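Local coordinates for protein arylesterase (Sulfolobus solfataricus, PDB 5L2P) that hydrolyses aromatic esters, p-nitrophenyl esters of fatty acids and organophosphates such as paraoxon, as a serine esterase of the GDXG lipolytic family, at residues A[5-10]-A[278-283]; A[40-45]-A[288-293]. All coordinates share one frame; numbering follows the deposited sequence.

How the contacts relate
Both contacts bring the N-terminal part of the chain against the end of the alpha/beta-hydrolase fold. In contact 1, helix 5-17 packs on the loop that carries His281, inferred to be the catalytic histidine; in contact 2, the loop after helix 27-39 meets helix 287-305, which follows that histidine loop in the chain. Their centres lie about 13 Å apart. A salt bridge joins them directly, with Glu6 OE2 2.9 Å from Arg288 NH2, and Phe283 packs on Val293 through CE2 and CG1, 3.9 Å apart. Contact 2 is the more remote from catalysis: the side chain of Ser290 lies about 11 Å from that of His281.

Contact 1 (A[5-10]-A[278-283]); sequences PEVRNF and GNVHAF
The histidine loop of the alpha/beta-hydrolase fold, which follows strand 271-276, is where helix 5-17 touches 278-283, through Val7 on one side and Gly278, Asn279 and Val280 on the other. The contact is small and mostly apolar, with no hydrogen bond between the segments. Val7 turns its CB toward the loop, and its two methyls meet different neighbours. With CG1 anti to the backbone N (chi1 175°), that branch runs alongside the side chain of Val280, and the two valines slide past each other in opposite directions, Val7 CG1 lying 3.9 Å from Val280 CG2; beta-branched residues suit this site because each offers a short, stiff pair of methyls. Just beyond Val280, His281 ND1 is hydrogen-bonded to Asp251 OD2 and NE2 to Ser156 OG, the arrangement of a Ser-His-Asp triad, whose three members are inferred to be catalytic. Gly278 turns the corner into the loop with a positive phi (69°), which glycine adopts easily, and shares a backbone hydrogen bond with Asp4. Asn279 crosses Val7 at about a right angle, its ND2 hydrogen-bonded to Asn277 O, while its OD1 merely packs against Val7 CG2, 4.0 Å away.

Contact 2 (A[40-45]-A[288-293]); sequences KAVPKD and RTSRQV
Arg291 reaches from helix 287-305 to Asp45 in the loop between helix 27-39 and strand 49-56, making an end-on, two-pronged salt bridge. From CB the chain leaves with CG anti to the backbone N (chi1 177°), and CD continues the extended course, the side chain packing on Ile100 of helix 95-105. The bend comes at chi3 (-72°), and it turns the guanidinium end-on to the carboxylate. At the tip the two terminal nitrogens take one oxygen each. NH2 lies 2.7 Å from Asp45 OD1, in a nearly straight bond that uses the syn lone pair, and OD1 sits in the guanidinium plane. NH1 meets OD2 of Asp45 at 2.9 Å, also on the syn side but tilted out of the carboxylate plane, in keeping with the 27° between the two flat groups. Arginine suits this place because its length spans the gap from helix to loop, and aspartate because its paired oxygens match two N-H groups. Replacing Asp45 by alanine removes both acceptor oxygens and would probably leave the guanidinium without this counter-charge and freer to turn. One residue before Arg291, Ser290 is small enough to let the loop approach the helix, and its OG lies 3.6 Å from Val42 CG2; Val42 also touches Ala96 and Ile100. Loop and helix are thus joined by a paired charge beside a small, largely apolar patch, with two bonds that together restrict rotation of the arginine tip.

Contact 1 (A[5-10]-A[278-283])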
ATOM      1  N   PRO A   5      17.177  -4.654 -12.128  1.00 65.58           N
ATOM      2  CA  PRO A   5      18.559  -4.134 -12.260  1.00 67.12           C
ATOM      3  C   PRO A   5      18.870  -3.373 -13.559  1.00 63.98           C
ATOM      4  O   PRO A   5      19.573  -2.390 -13.519  1.00 59.08           O
ATOM      5  CB  PRO A   5      19.431  -5.401 -12.168  1.00 69.34           C
ATOM      6  CG  PRO A   5      18.622  -6.315 -11.295  1.00 70.86           C
ATOM      7  CD  PRO A   5      17.173  -6.063 -11.677  1.00 69.96           C
ATOM      8  N   GLU A   6      18.354  -3.839 -14.692  1.00 64.94           N
ATOM      9  CA  GLU A   6      18.523  -3.127 -15.970  1.00 64.05           C
ATOM     10  C   GLU A   6      17.868  -1.756 -15.925  1.00 59.38           C
ATOM     11  O   GLU A   6      18.382  -0.801 -16.488  1.00 56.60           O
ATOM     12  CB  GLU A   6      18.025  -3.949 -17.197  1.00 69.85           C
ATOM     13  CG  GLU A   6      16.559  -4.390 -17.159  1.00 76.12           C
ATOM     14  CD  GLU A   6      16.118  -5.312 -18.312  1.00 85.10           C
ATOM     15  OE1 GLU A   6      16.757  -5.267 -19.411  1.00 94.12           O
ATOM     16  OE2 GLU A   6      15.126  -6.081 -18.111  1.00 84.81           O
ATOM     17  N   VAL A   7      16.728  -1.656 -15.254  1.00 58.89           N
ATOM     18  CA  VAL A   7      16.029  -0.375 -15.120  1.00 56.19           C
ATOM     19  C   VAL A   7      16.790   0.558 -14.184  1.00 53.99           C
ATOM     20  O   VAL A   7      16.904   1.745 -14.435  1.00 50.78           O
ATOM     21  CB  VAL A   7      14.589  -0.570 -14.623  1.00 56.88           C
ATOM     22  CG1 VAL A   7      13.904   0.790 -14.367  1.00 56.82           C
ATOM     23  CG2 VAL A   7      13.803  -1.391 -15.641  1.00 60.66           C
ATOM     24  N   ARG A   8      17.295   0.007 -13.092  1.00 58.00           N
ATOM     25  CA  ARG A   8      18.081   0.777 -12.134  1.00 62.92           C
ATOM     26  C   ARG A   8      19.357   1.365 -12.813  1.00 64.55           C
ATOM     27  O   ARG A   8      19.697   2.515 -12.609  1.00 63.05           O
ATOM     28  CB  ARG A   8      18.493  -0.134 -10.997  1.00 68.84           C
ATOM     29  CG  ARG A   8      19.123   0.542  -9.796  1.00 76.56           C
ATOM     30  CD  ARG A   8      19.690  -0.570  -8.929  1.00 86.57           C
ATOM     31  NE  ARG A   8      20.185  -0.185  -7.605  1.00 93.04           N
ATOM     32  CZ  ARG A   8      19.487  -0.250  -6.465  1.00 95.90           C
ATOM     33  NH1 ARG A   8      18.203  -0.619  -6.449  1.00 95.36           N
ATOM     34  NH2 ARG A   8      20.070   0.094  -5.324  1.00101.75           N
ATOM     35  N   ASN A   9      20.044   0.546 -13.598  1.00 63.52           N
ATOM     36  CA  ASN A   9      21.202   0.964 -14.335  1.00 65.99           C
ATOM     37  C   ASN A   9      20.863   2.081 -15.355  1.00 63.43           C
ATOM     38  O   ASN A   9      21.619   3.061 -15.508  1.00 60.38           O
ATOM     39  CB  ASN A   9      21.850  -0.258 -15.039  1.00 72.55           C
ATOM     40  CG  ASN A   9      22.498  -1.230 -14.061  1.00 78.96           C
ATOM     41  OD1 ASN A   9      22.469  -1.012 -12.837  1.00 80.40           O
ATOM     42  ND2 ASN A   9      23.103  -2.303 -14.595  1.00 82.30           N
ATOM     43  N   PHE A  10      19.718   1.942 -16.017  1.00 59.01           N
ATOM     44  CA  PHE A  10      19.239   2.964 -16.930  1.00 59.69           C
ATOM     45  C   PHE A  10      19.059   4.320 -16.228  1.00 59.70           C
ATOM     46  O   PHE A  10      19.412   5.373 -16.780  1.00 66.09           O
ATOM     47  CB  PHE A  10      17.930   2.506 -17.624  1.00 61.32           C
ATOM     48  CG  PHE A  10      17.221   3.602 -18.369  1.00 61.89           C
ATOM     49  CD1 PHE A  10      17.655   4.000 -19.625  1.00 64.30           C
ATOM     50  CD2 PHE A  10      16.141   4.266 -17.793  1.00 62.67           C
ATOM     51  CE1 PHE A  10      17.013   5.026 -20.314  1.00 65.78           C
ATOM     52  CE2 PHE A  10      15.507   5.310 -18.453  1.00 63.70           C
ATOM     53  CZ  PHE A  10      15.940   5.692 -19.717  1.00 65.74           C
ATOM     54  N   GLY A 278       8.180  -3.866 -10.617  1.00 47.07           N
ATOM     55  CA  GLY A 278       9.604  -3.650 -10.764  1.00 46.21           C
ATOM     56  C   GLY A 278       9.987  -2.765 -11.932  1.00 46.61           C
ATOM     57  O   GLY A 278      11.144  -2.746 -12.358  1.00 48.32           O
ATOM     58  N   ASN A 279       9.015  -1.990 -12.402  1.00 46.40           N
ATOM     59  CA  ASN A 279       9.164  -1.141 -13.550  1.00 46.71           C
ATOM     60  C   ASN A 279       8.685   0.241 -13.316  1.00 45.97           C
ATOM     61  O   ASN A 279       7.827   0.469 -12.481  1.00 45.32           O
ATOM     62  CB  ASN A 279       8.469  -1.718 -14.763  1.00 47.66           C
ATOM     63  CG  ASN A 279       9.307  -2.790 -15.458  1.00 50.46           C
ATOM     64  OD1 ASN A 279      10.036  -2.526 -16.438  1.00 54.98           O
ATOM     65  ND2 ASN A 279       9.280  -3.968 -14.897  1.00 52.89           N
ATOM     66  N   VAL A 280       9.322   1.168 -14.030  1.00 45.92           N
ATOM     67  CA  VAL A 280       9.001   2.571 -13.922  1.00 45.03           C
ATOM     68  C   VAL A 280       8.075   2.931 -15.066  1.00 43.59           C
ATOM     69  O   VAL A 280       7.674   2.083 -15.836  1.00 41.37           O
ATOM     70  CB  VAL A 280      10.277   3.450 -13.886  1.00 47.11           C
ATOM     71  CG1 VAL A 280      11.132   3.069 -12.678  1.00 46.82           C
ATOM     72  CG2 VAL A 280      11.051   3.388 -15.203  1.00 47.01           C
ATOM     73  N   HIS A 281       7.707   4.191 -15.141  1.00 46.62           N
ATOM     74  CA  HIS A 281       6.777   4.663 -16.153  1.00 49.18           C
ATOM     75  C   HIS A 281       7.197   4.262 -17.564  1.00 51.67           C
ATOM     76  O   HIS A 281       8.345   4.452 -17.972  1.00 53.86           O
ATOM     77  CB  HIS A 281       6.665   6.173 -16.050  1.00 51.19           C
ATOM     78  CG  HIS A 281       5.797   6.791 -17.091  1.00 53.47           C
ATOM     79  ND1 HIS A 281       4.421   6.719 -17.063  1.00 53.72           N
ATOM     80  CD2 HIS A 281       6.112   7.507 -18.194  1.00 56.66           C
ATOM     81  CE1 HIS A 281       3.926   7.370 -18.098  1.00 56.65           C
ATOM     82  NE2 HIS A 281       4.932   7.847 -18.810  1.00 57.54           N
ATOM     83  N   ALA A 282       6.244   3.687 -18.286  1.00 55.58           N
ATOM     84  CA  ALA A 282       6.440   3.280 -19.703  1.00 53.43           C
ATOM     85  C   ALA A 282       7.473   2.154 -19.907  1.00 50.78           C
ATOM     86  O   ALA A 282       7.840   1.869 -21.004  1.00 54.07           O
ATOM     87  CB  ALA A 282       6.744   4.490 -20.544  1.00 51.33           C
ATOM     88  N   PHE A 283       7.890   1.506 -18.831  1.00 49.22           N
ATOM     89  CA  PHE A 283       8.819   0.378 -18.878  1.00 48.40           C
ATOM     90  C   PHE A 283      10.185   0.771 -19.434  1.00 48.71           C
ATOM     91  O   PHE A 283      10.886  -0.027 -20.013  1.00 46.53           O
ATOM     92  CB  PHE A 283       8.193  -0.812 -19.618  1.00 48.01           C
ATOM     93  CG  PHE A 283       6.714  -0.982 -19.328  1.00 49.14           C
ATOM     94  CD1 PHE A 283       6.258  -1.272 -18.060  1.00 48.16           C
ATOM     95  CD2 PHE A 283       5.769  -0.786 -20.327  1.00 51.49           C
ATOM     96  CE1 PHE A 283       4.904  -1.393 -17.781  1.00 49.35           C
ATOM     97  CE2 PHE A 283       4.412  -0.895 -20.059  1.00 52.95           C
ATOM     98  CZ  PHE A 283       3.980  -1.201 -18.778  1.00 51.63           C
TER

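Contact 2 (A[40-45]-A[288-293])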
ATOM      1  N   LYS A  40      15.283   5.182 -29.792  1.00 63.87           N
ATOM      2  CA  LYS A  40      16.289   4.119 -29.735  1.00 69.34           C
ATOM      3  C   LYS A  40      15.987   3.046 -28.669  1.00 69.50           C
ATOM      4  O   LYS A  40      16.725   2.096 -28.542  1.00 70.01           O
ATOM      5  CB  LYS A  40      17.666   4.731 -29.460  1.00 74.81           C
ATOM      6  CG  LYS A  40      18.135   5.708 -30.549  1.00 79.51           C
ATOM      7  CD  LYS A  40      19.262   6.635 -30.077  1.00 86.37           C
ATOM      8  CE  LYS A  40      20.658   6.025 -30.093  1.00 92.91           C
ATOM      9  NZ  LYS A  40      21.257   6.143 -31.448  1.00 99.30           N
ATOM     10  N   ALA A  41      14.900   3.207 -27.923  1.00 71.36           N
ATOM     11  CA  ALA A  41      14.659   2.450 -26.682  1.00 71.62           C
ATOM     12  C   ALA A  41      14.357   0.972 -26.936  1.00 72.39           C
ATOM     13  O   ALA A  41      14.920   0.110 -26.260  1.00 73.58           O
ATOM     14  CB  ALA A  41      13.528   3.088 -25.874  1.00 68.98           C
ATOM     15  N   VAL A  42      13.487   0.691 -27.908  1.00 70.48           N
ATOM     16  CA  VAL A  42      13.142  -0.681 -28.280  1.00 70.42           C
ATOM     17  C   VAL A  42      13.602  -0.951 -29.714  1.00 69.65           C
ATOM     18  O   VAL A  42      13.489  -0.083 -30.568  1.00 71.20           O
ATOM     19  CB  VAL A  42      11.608  -0.916 -28.168  1.00 70.51           C
ATOM     20  CG1 VAL A  42      11.233  -2.361 -28.472  1.00 70.99           C
ATOM     21  CG2 VAL A  42      11.106  -0.503 -26.786  1.00 69.66           C
ATOM     22  N   PRO A  43      14.135  -2.153 -29.991  1.00 70.24           N
ATOM     23  CA  PRO A  43      14.526  -2.492 -31.369  1.00 70.90           C
ATOM     24  C   PRO A  43      13.339  -2.690 -32.311  1.00 68.04           C
ATOM     25  O   PRO A  43      12.300  -3.165 -31.878  1.00 72.77           O
ATOM     26  CB  PRO A  43      15.315  -3.808 -31.213  1.00 71.20           C
ATOM     27  CG  PRO A  43      15.653  -3.902 -29.769  1.00 71.93           C
ATOM     28  CD  PRO A  43      14.540  -3.204 -29.044  1.00 71.60           C
ATOM     29  N   LYS A  44      13.509  -2.337 -33.589  1.00 66.87           N
ATOM     30  CA  LYS A  44      12.444  -2.406 -34.587  1.00 64.94           C
ATOM     31  C   LYS A  44      12.324  -3.770 -35.248  1.00 66.88           C
ATOM     32  O   LYS A  44      13.263  -4.251 -35.889  1.00 66.94           O
ATOM     33  CB  LYS A  44      12.663  -1.387 -35.686  1.00 65.01           C
ATOM     34  CG  LYS A  44      12.566   0.079 -35.266  1.00 64.74           C
ATOM     35  CD  LYS A  44      12.919   0.981 -36.474  1.00 67.44           C
ATOM     36  CE  LYS A  44      12.698   2.481 -36.288  1.00 64.55           C
ATOM     37  NZ  LYS A  44      12.631   2.892 -34.866  1.00 63.16           N
ATOM     38  N   ASP A  45      11.158  -4.395 -35.090  1.00 67.41           N
ATOM     39  CA  ASP A  45      10.864  -5.636 -35.794  1.00 67.40           C
ATOM     40  C   ASP A  45      10.405  -5.323 -37.226  1.00 68.31           C
ATOM     41  O   ASP A  45       9.798  -4.291 -37.484  1.00 71.63           O
ATOM     42  CB  ASP A  45       9.790  -6.433 -35.071  1.00 67.94           C
ATOM     43  CG  ASP A  45      10.288  -7.061 -33.779  1.00 70.50           C
ATOM     44  OD1 ASP A  45      11.135  -6.461 -33.088  1.00 72.16           O
ATOM     45  OD2 ASP A  45       9.785  -8.144 -33.419  1.00 74.10           O
ATOM     46  N   ARG A 288      12.959  -5.519 -22.869  1.00 51.68           N
ATOM     47  CA  ARG A 288      12.334  -6.851 -22.744  1.00 53.16           C
ATOM     48  C   ARG A 288      10.894  -6.745 -22.197  1.00 50.42           C
ATOM     49  O   ARG A 288       9.968  -7.299 -22.771  1.00 47.14           O
ATOM     50  CB  ARG A 288      13.163  -7.786 -21.826  1.00 57.27           C
ATOM     51  CG  ARG A 288      12.526  -9.172 -21.610  1.00 60.61           C
ATOM     52  CD  ARG A 288      13.286 -10.079 -20.615  1.00 62.48           C
ATOM     53  NE  ARG A 288      13.688  -9.338 -19.417  1.00 66.47           N
ATOM     54  CZ  ARG A 288      12.902  -9.052 -18.364  1.00 69.12           C
ATOM     55  NH1 ARG A 288      11.612  -9.464 -18.293  1.00 71.28           N
ATOM     56  NH2 ARG A 288      13.409  -8.348 -17.363  1.00 67.53           N
ATOM     57  N   THR A 289      10.721  -6.023 -21.094  1.00 48.88           N
ATOM     58  CA  THR A 289       9.377  -5.800 -20.528  1.00 49.25           C
ATOM     59  C   THR A 289       8.448  -5.040 -21.470  1.00 50.59           C
ATOM     60  O   THR A 289       7.258  -5.358 -21.605  1.00 49.93           O
ATOM     61  CB  THR A 289       9.453  -5.029 -19.215  1.00 48.70           C
ATOM     62  OG1 THR A 289      10.323  -5.709 -18.330  1.00 50.75           O
ATOM     63  CG2 THR A 289       8.131  -4.967 -18.562  1.00 47.36           C
ATOM     64  N   SER A 290       9.001  -4.036 -22.144  1.00 53.37           N
ATOM     65  CA  SER A 290       8.237  -3.223 -23.083  1.00 52.43           C
ATOM     66  C   SER A 290       7.691  -4.080 -24.225  1.00 50.04           C
ATOM     67  O   SER A 290       6.561  -3.928 -24.670  1.00 50.34           O
ATOM     68  CB  SER A 290       9.116  -2.109 -23.616  1.00 53.30           C
ATOM     69  OG  SER A 290       8.383  -1.341 -24.553  1.00 55.16           O
ATOM     70  N   ARG A 291       8.509  -5.006 -24.670  1.00 49.04           N
ATOM     71  CA  ARG A 291       8.100  -5.915 -25.720  1.00 49.76           C
ATOM     72  C   ARG A 291       6.997  -6.878 -25.243  1.00 47.88           C
ATOM     73  O   ARG A 291       5.984  -7.082 -25.920  1.00 47.41           O
ATOM     74  CB  ARG A 291       9.308  -6.713 -26.250  1.00 51.22           C
ATOM     75  CG  ARG A 291       8.935  -7.730 -27.291  1.00 53.08           C
ATOM     76  CD  ARG A 291      10.138  -8.518 -27.687  1.00 57.16           C
ATOM     77  NE  ARG A 291      11.030  -7.678 -28.481  1.00 64.29           N
ATOM     78  CZ  ARG A 291      10.885  -7.449 -29.795  1.00 67.13           C
ATOM     79  NH1 ARG A 291       9.872  -7.978 -30.478  1.00 64.71           N
ATOM     80  NH2 ARG A 291      11.764  -6.680 -30.423  1.00 70.27           N
ATOM     81  N   GLN A 292       7.227  -7.477 -24.085  1.00 46.91           N
ATOM     82  CA  GLN A 292       6.303  -8.452 -23.494  1.00 45.82           C
ATOM     83  C   GLN A 292       4.930  -7.880 -23.252  1.00 43.24           C
ATOM     84  O   GLN A 292       3.925  -8.533 -23.578  1.00 45.18           O
ATOM     85  CB  GLN A 292       6.865  -9.006 -22.187  1.00 45.94           C
ATOM     86  CG  GLN A 292       8.011  -9.987 -22.414  1.00 46.21           C
ATOM     87  CD  GLN A 292       8.574 -10.517 -21.140  1.00 46.62           C
ATOM     88  OE1 GLN A 292       8.936  -9.753 -20.227  1.00 47.44           O
ATOM     89  NE2 GLN A 292       8.656 -11.834 -21.051  1.00 47.71           N
ATOM     90  N   VAL A 293       4.875  -6.660 -22.742  1.00 40.54           N
ATOM     91  CA  VAL A 293       3.584  -5.982 -22.544  1.00 40.58           C
ATOM     92  C   VAL A 293       2.848  -5.787 -23.846  1.00 42.68           C
ATOM     93  O   VAL A 293       1.624  -6.027 -23.913  1.00 44.73           O
ATOM     94  CB  VAL A 293       3.751  -4.651 -21.765  1.00 39.43           C
ATOM     95  CG1 VAL A 293       2.481  -3.827 -21.734  1.00 38.77           C
ATOM     96  CG2 VAL A 293       4.208  -4.920 -20.335  1.00 38.63           C
TER